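Local coordinates for Melibiose/raffinose/stachyose-binding protein MelE (Bacillus subtilis subsp. subtilis str. 168, PDB 4R6H) that binds melibiose, raffinose and stachyose as the solute-binding component of the MelEDC-MsmX ABC transporter that imports these sugars, at residues 49-61 with 325-339. Numbering follows the deposited sequence. Where two conformers were deposited one is given.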
ATOM      1  N   THR A  49      19.994  -1.960  -3.075  1.00 19.20           N
ATOM      2  CA  THR A  49      20.256  -0.610  -2.706  1.00 20.79           C
ATOM      3  C   THR A  49      20.398  -0.466  -1.183  1.00 16.94           C
ATOM      4  O   THR A  49      21.233   0.308  -0.722  1.00 18.83           O
ATOM      5  CB  THR A  49      19.172   0.350  -3.268  1.00 20.48           C
ATOM      6  OG1 THR A  49      19.196   0.293  -4.700  1.00 19.70           O
ATOM      7  CG2 THR A  49      19.390   1.779  -2.826  1.00 20.73           C
ATOM      8  N   PHE A  50      19.534  -1.147  -0.428  1.00 18.31           N
ATOM      9  CA  PHE A  50      19.642  -1.135   1.019  1.00 19.42           C
ATOM     10  C   PHE A  50      21.006  -1.705   1.456  1.00 21.56           C
ATOM     11  O   PHE A  50      21.672  -1.086   2.295  1.00 20.24           O
ATOM     12  CB  PHE A  50      18.433  -1.848   1.634  1.00 18.95           C
ATOM     13  CG  PHE A  50      18.043  -1.396   3.039  1.00 20.10           C
ATOM     14  CD1 PHE A  50      18.843  -0.546   3.809  1.00 24.03           C
ATOM     15  CD2 PHE A  50      16.870  -1.866   3.606  1.00 19.46           C
ATOM     16  CE1 PHE A  50      18.459  -0.185   5.082  1.00 23.73           C
ATOM     17  CE2 PHE A  50      16.484  -1.501   4.885  1.00 21.50           C
ATOM     18  CZ  PHE A  50      17.290  -0.682   5.630  1.00 21.45           C
ATOM     19  N   ARG A  51      21.464  -2.799   0.828  1.00 21.48           N
ATOM     20  CA  ARG A  51      22.778  -3.338   1.143  1.00 22.54           C
ATOM     21  C   ARG A  51      23.894  -2.349   0.788  1.00 21.61           C
ATOM     22  O   ARG A  51      24.841  -2.229   1.544  1.00 24.25           O
ATOM     23  CB  ARG A  51      23.008  -4.680   0.436  1.00 22.24           C
ATOM     24  CG  ARG A  51      22.134  -5.794   0.995  1.00 27.23           C
ATOM     25  CD  ARG A  51      22.496  -7.145   0.404  1.00 33.49           C
ATOM     26  NE  ARG A  51      21.461  -8.142   0.698  1.00 43.00           N
ATOM     27  CZ  ARG A  51      20.588  -8.623  -0.192  1.00 41.96           C
ATOM     28  NH1 ARG A  51      20.616  -8.235  -1.476  1.00 42.39           N
ATOM     29  NH2 ARG A  51      19.690  -9.529   0.195  1.00 51.87           N
ATOM     30  N   LYS A  52      23.771  -1.637  -0.329  1.00 20.94           N
ATOM     31  CA  LYS A  52      24.801  -0.690  -0.712  0.50 22.18           C
ATOM     32  C   LYS A  52      24.846   0.465   0.310  1.00 22.15           C
ATOM     33  O   LYS A  52      25.908   0.922   0.699  1.00 22.56           O
ATOM     34  CB  LYS A  52      24.631  -0.244  -2.178  0.50 34.71           C
ATOM     35  CG  LYS A  52      24.022   1.120  -2.430  0.50 67.51           C
ATOM     36  CD  LYS A  52      25.106   2.110  -2.802  0.50 45.01           C
ATOM     37  CE  LYS A  52      25.236   2.254  -4.313  0.50 28.93           C
ATOM     38  NZ  LYS A  52      25.740   3.593  -4.677  0.50 35.79           N
ATOM     39  N   LEU A  53      23.686   0.935   0.776  1.00 19.03           N
ATOM     40  CA  LEU A  53      23.672   1.978   1.753  1.00 18.08           C
ATOM     41  C   LEU A  53      24.203   1.492   3.109  1.00 21.84           C
ATOM     42  O   LEU A  53      24.847   2.239   3.805  1.00 21.25           O
ATOM     43  CB  LEU A  53      22.262   2.573   1.884  1.00 18.43           C
ATOM     44  CG  LEU A  53      21.842   3.455   0.712  1.00 20.63           C
ATOM     45  CD1 LEU A  53      20.362   3.779   0.882  1.00 22.10           C
ATOM     46  CD2 LEU A  53      22.656   4.738   0.582  1.00 23.30           C
ATOM     47  N   ALA A  54      23.901   0.247   3.461  1.00 19.99           N
ATOM     48  CA  ALA A  54      24.463  -0.349   4.690  1.00 21.85           C
ATOM     49  C   ALA A  54      25.979  -0.409   4.587  1.00 25.14           C
ATOM     50  O   ALA A  54      26.687  -0.045   5.544  1.00 23.74           O
ATOM     51  CB  ALA A  54      23.895  -1.700   4.949  1.00 22.92           C
ATOM     52  N   ALA A  55      26.495  -0.793   3.426  1.00 24.00           N
ATOM     53  CA  ALA A  55      27.954  -0.803   3.238  1.00 25.92           C
ATOM     54  C   ALA A  55      28.588   0.601   3.368  1.00 23.93           C
ATOM     55  O   ALA A  55      29.690   0.757   3.921  1.00 26.99           O
ATOM     56  CB  ALA A  55      28.300  -1.446   1.920  1.00 26.00           C
ATOM     57  N   ALA A  56      27.906   1.620   2.864  1.00 22.22           N
ATOM     58  CA  ALA A  56      28.339   2.984   2.979  1.00 24.25           C
ATOM     59  C   ALA A  56      28.305   3.446   4.419  1.00 24.39           C
ATOM     60  O   ALA A  56      29.191   4.166   4.879  1.00 27.13           O
ATOM     61  CB  ALA A  56      27.498   3.887   2.080  1.00 24.65           C
ATOM     62  N   PHE A  57      27.294   3.006   5.165  1.00 22.04           N
ATOM     63  CA  PHE A  57      27.260   3.305   6.604  1.00 21.84           C
ATOM     64  C   PHE A  57      28.470   2.704   7.328  1.00 26.75           C
ATOM     65  O   PHE A  57      29.060   3.348   8.216  1.00 25.03           O
ATOM     66  CB  PHE A  57      25.969   2.767   7.197  1.00 23.73           C
ATOM     67  CG  PHE A  57      25.826   2.962   8.677  1.00 19.13           C
ATOM     68  CD1 PHE A  57      25.373   4.144   9.194  1.00 19.62           C
ATOM     69  CD2 PHE A  57      26.148   1.920   9.571  1.00 20.45           C
ATOM     70  CE1 PHE A  57      25.195   4.304  10.566  1.00 23.30           C
ATOM     71  CE2 PHE A  57      25.973   2.071  10.928  1.00 21.50           C
ATOM     72  CZ  PHE A  57      25.504   3.260  11.431  1.00 20.61           C
ATOM     73  N   GLU A  58      28.801   1.468   6.959  1.00 24.96           N
ATOM     74  CA  GLU A  58      29.949   0.759   7.553  1.00 24.89           C
ATOM     75  C   GLU A  58      31.262   1.492   7.274  1.00 29.78           C
ATOM     76  O   GLU A  58      32.163   1.457   8.137  1.00 28.60           O
ATOM     77  CB  GLU A  58      30.031  -0.664   7.081  1.00 24.39           C
ATOM     78  CG  GLU A  58      28.909  -1.542   7.615  1.00 27.84           C
ATOM     79  CD  GLU A  58      28.931  -2.942   7.065  1.00 35.85           C
ATOM     80  OE1 GLU A  58      29.744  -3.217   6.162  1.00 55.23           O
ATOM     81  OE2 GLU A  58      28.132  -3.762   7.508  1.00 29.48           O
ATOM     82  N   LYS A  59      31.386   2.186   6.139  1.00 28.21           N
ATOM     83  CA  LYS A  59      32.623   2.973   5.865  1.00 42.75           C
ATOM     84  C   LYS A  59      32.832   4.099   6.876  1.00 34.14           C
ATOM     85  O   LYS A  59      33.959   4.397   7.267  1.00 43.19           O
ATOM     86  CB  LYS A  59      32.642   3.544   4.435  1.00 41.78           C
ATOM     87  CG  LYS A  59      32.946   2.497   3.372  1.00 75.54           C
ATOM     88  CD  LYS A  59      32.431   2.934   2.009  1.00114.66           C
ATOM     89  CE  LYS A  59      31.816   1.791   1.201  1.00118.46           C
ATOM     90  NZ  LYS A  59      30.572   2.195   0.469  1.00 33.10           N
ATOM     91  N   GLU A  60      31.732   4.688   7.332  1.00 27.95           N
ATOM     92  CA  GLU A  60      31.708   5.752   8.311  1.00 29.47           C
ATOM     93  C   GLU A  60      31.759   5.237   9.766  1.00 32.97           C
ATOM     94  O   GLU A  60      31.984   5.999  10.701  1.00 35.68           O
ATOM     95  CB  GLU A  60      30.427   6.550   8.072  1.00 33.37           C
ATOM     96  CG  GLU A  60      30.522   8.015   8.346  1.00 44.19           C
ATOM     97  CD  GLU A  60      29.251   8.732   7.950  1.00 31.06           C
ATOM     98  OE1 GLU A  60      28.577   9.208   8.873  1.00 34.69           O
ATOM     99  OE2 GLU A  60      28.964   8.820   6.730  1.00 38.67           O
ATOM    100  N   HIS A  61      31.524   3.934   9.954  1.00 28.78           N
ATOM    101  CA  HIS A  61      31.445   3.318  11.286  1.00 28.77           C
ATOM    102  C   HIS A  61      32.197   1.992  11.261  1.00 27.68           C
ATOM    103  O   HIS A  61      31.604   0.938  11.074  1.00 25.13           O
ATOM    104  CB  HIS A  61      29.998   3.085  11.695  1.00 28.99           C
ATOM    105  CG  HIS A  61      29.241   4.332  11.961  1.00 31.15           C
ATOM    106  ND1 HIS A  61      28.531   5.003  10.984  1.00 34.42           N
ATOM    107  CD2 HIS A  61      29.074   5.038  13.103  1.00 31.40           C
ATOM    108  CE1 HIS A  61      27.966   6.071  11.520  1.00 24.75           C
ATOM    109  NE2 HIS A  61      28.287   6.120  12.801  1.00 44.27           N
ATOM    110  N   ASP A 325      21.726   6.316  14.865  1.00 21.27           N
ATOM    111  CA  ASP A 325      22.741   6.819  13.944  1.00 20.64           C
ATOM    112  C   ASP A 325      22.435   6.300  12.518  1.00 21.64           C
ATOM    113  O   ASP A 325      22.598   7.033  11.528  1.00 21.14           O
ATOM    114  CB  ASP A 325      24.162   6.353  14.309  1.00 22.85           C
ATOM    115  CG  ASP A 325      24.742   7.030  15.542  1.00 30.36           C
ATOM    116  OD1 ASP A 325      24.290   8.101  15.967  1.00 30.78           O
ATOM    117  OD2 ASP A 325      25.691   6.409  16.078  1.00 36.08           O
ATOM    118  N   PHE A 326      21.964   5.048  12.424  1.00 19.41           N
ATOM    119  CA  PHE A 326      21.687   4.466  11.120  1.00 17.48           C
ATOM    120  C   PHE A 326      20.452   5.172  10.478  1.00 17.26           C
ATOM    121  O   PHE A 326      20.434   5.452   9.265  1.00 18.35           O
ATOM    122  CB  PHE A 326      21.451   2.948  11.237  1.00 18.37           C
ATOM    123  CG  PHE A 326      21.361   2.258   9.907  1.00 17.55           C
ATOM    124  CD1 PHE A 326      20.153   2.124   9.242  1.00 18.72           C
ATOM    125  CD2 PHE A 326      22.480   1.778   9.302  1.00 18.37           C
ATOM    126  CE1 PHE A 326      20.101   1.528   8.016  1.00 17.93           C
ATOM    127  CE2 PHE A 326      22.428   1.176   8.066  1.00 20.30           C
ATOM    128  CZ  PHE A 326      21.238   1.064   7.407  1.00 17.64           C
ATOM    129  N   ILE A 327      19.411   5.405  11.283  1.00 17.91           N
ATOM    130  CA  ILE A 327      18.240   6.125  10.785  1.00 17.29           C
ATOM    131  C   ILE A 327      18.673   7.517  10.268  1.00 17.02           C
ATOM    132  O   ILE A 327      18.271   7.947   9.172  1.00 18.79           O
ATOM    133  CB  ILE A 327      17.158   6.231  11.868  1.00 18.75           C
ATOM    134  CG1 ILE A 327      16.515   4.863  12.126  1.00 16.92           C
ATOM    135  CG2 ILE A 327      16.113   7.252  11.452  1.00 18.83           C
ATOM    136  CD1 ILE A 327      15.571   4.830  13.309  1.00 20.09           C
ATOM    137  N   ALA A 328      19.466   8.239  11.073  1.00 19.09           N
ATOM    138  CA  ALA A 328      19.925   9.569  10.655  1.00 19.35           C
ATOM    139  C   ALA A 328      20.712   9.518   9.350  1.00 18.28           C
ATOM    140  O   ALA A 328      20.586  10.411   8.508  1.00 20.07           O
ATOM    141  CB  ALA A 328      20.735  10.244  11.756  1.00 21.16           C
ATOM    142  N   PHE A 329      21.522   8.476   9.184  1.00 18.95           N
ATOM    143  CA  PHE A 329      22.278   8.267   7.980  1.00 18.59           C
ATOM    144  C   PHE A 329      21.306   8.069   6.801  1.00 18.53           C
ATOM    145  O   PHE A 329      21.491   8.646   5.736  1.00 19.44           O
ATOM    146  CB  PHE A 329      23.224   7.066   8.149  1.00 20.28           C
ATOM    147  CG  PHE A 329      23.944   6.681   6.906  1.00 19.44           C
ATOM    148  CD1 PHE A 329      23.384   5.765   6.047  1.00 19.79           C
ATOM    149  CD2 PHE A 329      25.212   7.181   6.611  1.00 22.70           C
ATOM    150  CE1 PHE A 329      24.018   5.398   4.863  1.00 23.76           C
ATOM    151  CE2 PHE A 329      25.866   6.805   5.450  1.00 24.13           C
ATOM    152  CZ  PHE A 329      25.271   5.891   4.584  1.00 24.77           C
ATOM    153  N   MET A 330      20.335   7.182   6.963  1.00 17.07           N
ATOM    154  CA  MET A 330      19.357   6.917   5.900  1.00 17.94           C
ATOM    155  C   MET A 330      18.546   8.165   5.497  1.00 19.68           C
ATOM    156  O   MET A 330      18.151   8.306   4.322  1.00 17.88           O
ATOM    157  CB  MET A 330      18.415   5.793   6.336  1.00 16.81           C
ATOM    158  CG  MET A 330      19.079   4.427   6.364  1.00 18.74           C
ATOM    159  SD  MET A 330      19.677   3.773   4.812  1.00 19.58           S
ATOM    160  CE  MET A 330      18.141   3.453   3.934  1.00 21.42           C
ATOM    161  N   ALA A 331      18.356   9.075   6.458  1.00 18.86           N
ATOM    162  CA  ALA A 331      17.571  10.300   6.267  1.00 17.15           C
ATOM    163  C   ALA A 331      18.341  11.415   5.571  1.00 19.72           C
ATOM    164  O   ALA A 331      17.733  12.413   5.159  1.00 21.52           O
ATOM    165  CB  ALA A 331      17.039  10.806   7.601  1.00 18.43           C
ATOM    166  N   ARG A 332      19.648  11.293   5.460  1.00 19.07           N
ATOM    167  CA  ARG A 332      20.429  12.297   4.691  1.00 17.75           C
ATOM    168  C   ARG A 332      19.830  12.350   3.267  1.00 18.49           C
ATOM    169  O   ARG A 332      19.583  11.311   2.668  1.00 20.50           O
ATOM    170  CB  ARG A 332      21.890  11.905   4.627  1.00 21.85           C
ATOM    171  CG  ARG A 332      22.580  11.919   5.968  1.00 21.70           C
ATOM    172  CD  ARG A 332      24.033  11.531   5.746  1.00 22.93           C
ATOM    173  NE  ARG A 332      24.712  11.397   7.022  1.00 25.18           N
ATOM    174  CZ  ARG A 332      25.892  10.821   7.198  1.00 25.28           C
ATOM    175  NH1 ARG A 332      26.574  10.348   6.184  1.00 25.32           N
ATOM    176  NH2 ARG A 332      26.424  10.793   8.426  1.00 30.13           N
ATOM    177  N   PRO A 333      19.643  13.547   2.703  1.00 21.32           N
ATOM    178  CA  PRO A 333      18.910  13.615   1.433  1.00 19.52           C
ATOM    179  C   PRO A 333      19.439  12.745   0.285  1.00 18.65           C
ATOM    180  O   PRO A 333      18.653  12.117  -0.413  1.00 20.76           O
ATOM    181  CB  PRO A 333      19.007  15.098   1.051  1.00 22.31           C
ATOM    182  CG  PRO A 333      19.190  15.808   2.353  1.00 30.94           C
ATOM    183  CD  PRO A 333      19.926  14.869   3.276  1.00 22.02           C
ATOM    184  N   ALA A 334      20.742  12.657   0.072  1.00 21.47           N
ATOM    185  CA  ALA A 334      21.231  11.837  -1.016  1.00 20.80           C
ATOM    186  C   ALA A 334      20.902  10.389  -0.793  1.00 21.14           C
ATOM    187  O   ALA A 334      20.529   9.680  -1.733  1.00 23.51           O
ATOM    188  CB  ALA A 334      22.731  11.983  -1.224  1.00 23.97           C
ATOM    189  N   ASN A 335      21.043   9.929   0.464  1.00 20.61           N
ATOM    190  CA  ASN A 335      20.699   8.544   0.781  1.00 19.61           C
ATOM    191  C   ASN A 335      19.193   8.262   0.692  1.00 17.69           C
ATOM    192  O   ASN A 335      18.766   7.221   0.165  1.00 19.51           O
ATOM    193  CB  ASN A 335      21.223   8.166   2.157  1.00 18.81           C
ATOM    194  CG  ASN A 335      22.747   8.238   2.236  1.00 20.81           C
ATOM    195  OD1 ASN A 335      23.422   8.065   1.232  1.00 21.96           O
ATOM    196  ND2 ASN A 335      23.279   8.459   3.420  1.00 20.59           N
ATOM    197  N   ALA A 336      18.402   9.179   1.193  1.00 17.55           N
ATOM    198  CA  ALA A 336      16.944   9.008   1.148  1.00 16.73           C
ATOM    199  C   ALA A 336      16.452   9.012  -0.272  1.00 18.84           C
ATOM    200  O   ALA A 336      15.556   8.241  -0.615  1.00 16.31           O
ATOM    201  CB  ALA A 336      16.246  10.074   1.958  1.00 17.37           C
ATOM    202  N   LYS A 337      17.062   9.827  -1.124  1.00 16.83           N
ATOM    203  CA  LYS A 337      16.672   9.858  -2.540  1.00 16.91           C
ATOM    204  C   LYS A 337      16.996   8.537  -3.222  1.00 19.59           C
ATOM    205  O   LYS A 337      16.168   7.938  -3.935  1.00 18.59           O
ATOM    206  CB  LYS A 337      17.365  11.037  -3.252  1.00 17.65           C
ATOM    207  CG  LYS A 337      17.019  11.206  -4.725  1.00 19.51           C
ATOM    208  CD  LYS A 337      17.731  12.439  -5.263  1.00 21.57           C
ATOM    209  CE  LYS A 337      17.352  12.767  -6.692  1.00 24.31           C
ATOM    210  NZ  LYS A 337      17.892  11.801  -7.675  1.00 25.70           N
ATOM    211  N   GLN A 338      18.213   8.037  -2.980  1.00 17.91           N
ATOM    212  CA  GLN A 338      18.642   6.775  -3.534  1.00 19.23           C
ATOM    213  C   GLN A 338      17.753   5.606  -3.126  1.00 17.90           C
ATOM    214  O   GLN A 338      17.280   4.804  -3.951  1.00 18.77           O
ATOM    215  CB  GLN A 338      20.112   6.535  -3.193  1.00 23.22           C
ATOM    216  CG  GLN A 338      20.675   5.271  -3.774  1.00 25.78           C
ATOM    217  CD  GLN A 338      22.132   5.088  -3.403  1.00 28.40           C
ATOM    218  OE1 GLN A 338      22.729   5.966  -2.801  1.00 33.86           O
ATOM    219  NE2 GLN A 338      22.674   3.927  -3.719  1.00 32.73           N
ATOM    220  N   MET A 339      17.506   5.499  -1.822  1.00 17.93           N
ATOM    221  CA  MET A 339      16.665   4.415  -1.344  1.00 16.24           C
ATOM    222  C   MET A 339      15.238   4.513  -1.897  1.00 16.46           C
ATOM    223  O   MET A 339      14.691   3.530  -2.357  1.00 17.64           O
ATOM    224  CB  MET A 339      16.677   4.358   0.171  1.00 18.38           C
ATOM    225  CG  MET A 339      16.043   3.137   0.781  1.00 17.52           C
ATOM    226  SD  MET A 339      16.985   1.607   0.509  1.00 19.50           S
ATOM    227  CE  MET A 339      16.008   0.759  -0.728  1.00 18.01           C
TER
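F57 packs against F326 and F329 in an aromatic cluster, joining helix 44-60 to helix 320-331. All belong to the lobe of this solute-binding protein fold that holds the parallel strands 33-38 and 64-69. Side chains of both strands also touch the cluster: F57 meets I64 and V66, and F326 meets L35 and I37. The axes of helix segments 49-60 and 325-331 cross at 116°.

From CB outward, F57 meets a partner at every atom. CB sits over the centre of the F329 ring, a CH-pi contact 4.0 Å from the centroid. CG stands anti to the backbone N (chi1 178°), which carries the ring across to the two phenylalanines of helix 320-331. At CG, F326 CD2 comes within 3.6 Å and presents its edge to the F57 face. CD1 turns the F57 edge toward the face of F329, with the planes at 80°. CE1 reaches F326 CA at 3.6 Å, and CZ ends near F326 CB. The other face of F57 carries H61, whose ND1 bonds back to F57 O. An alanine in place of F57 would probably leave a gap beside F326 and F329, taking away the face and edge they pack on, and leave the H61 ring without its support.

N335 ND2 lies over the opposite face of F329 from F57 CB and donates to F329 O at 2.9 Å. L53 links helix 44-60 to helix 333-343 as a knob among M330, N335, Q338 and M339; its CD1 packs on M330 CE. F50 meets the sulfurs of M330 and M339 obliquely, both Met-aromatic contacts.

At the exposed end of the contact, R332 grips E60 end-on in a salt bridge. Each carboxylate oxygen uses its syn lone pair: R332 NH1 binds E60 OE2 at 2.9 Å, and R332 NH2 binds E60 OE1 at 2.7 Å.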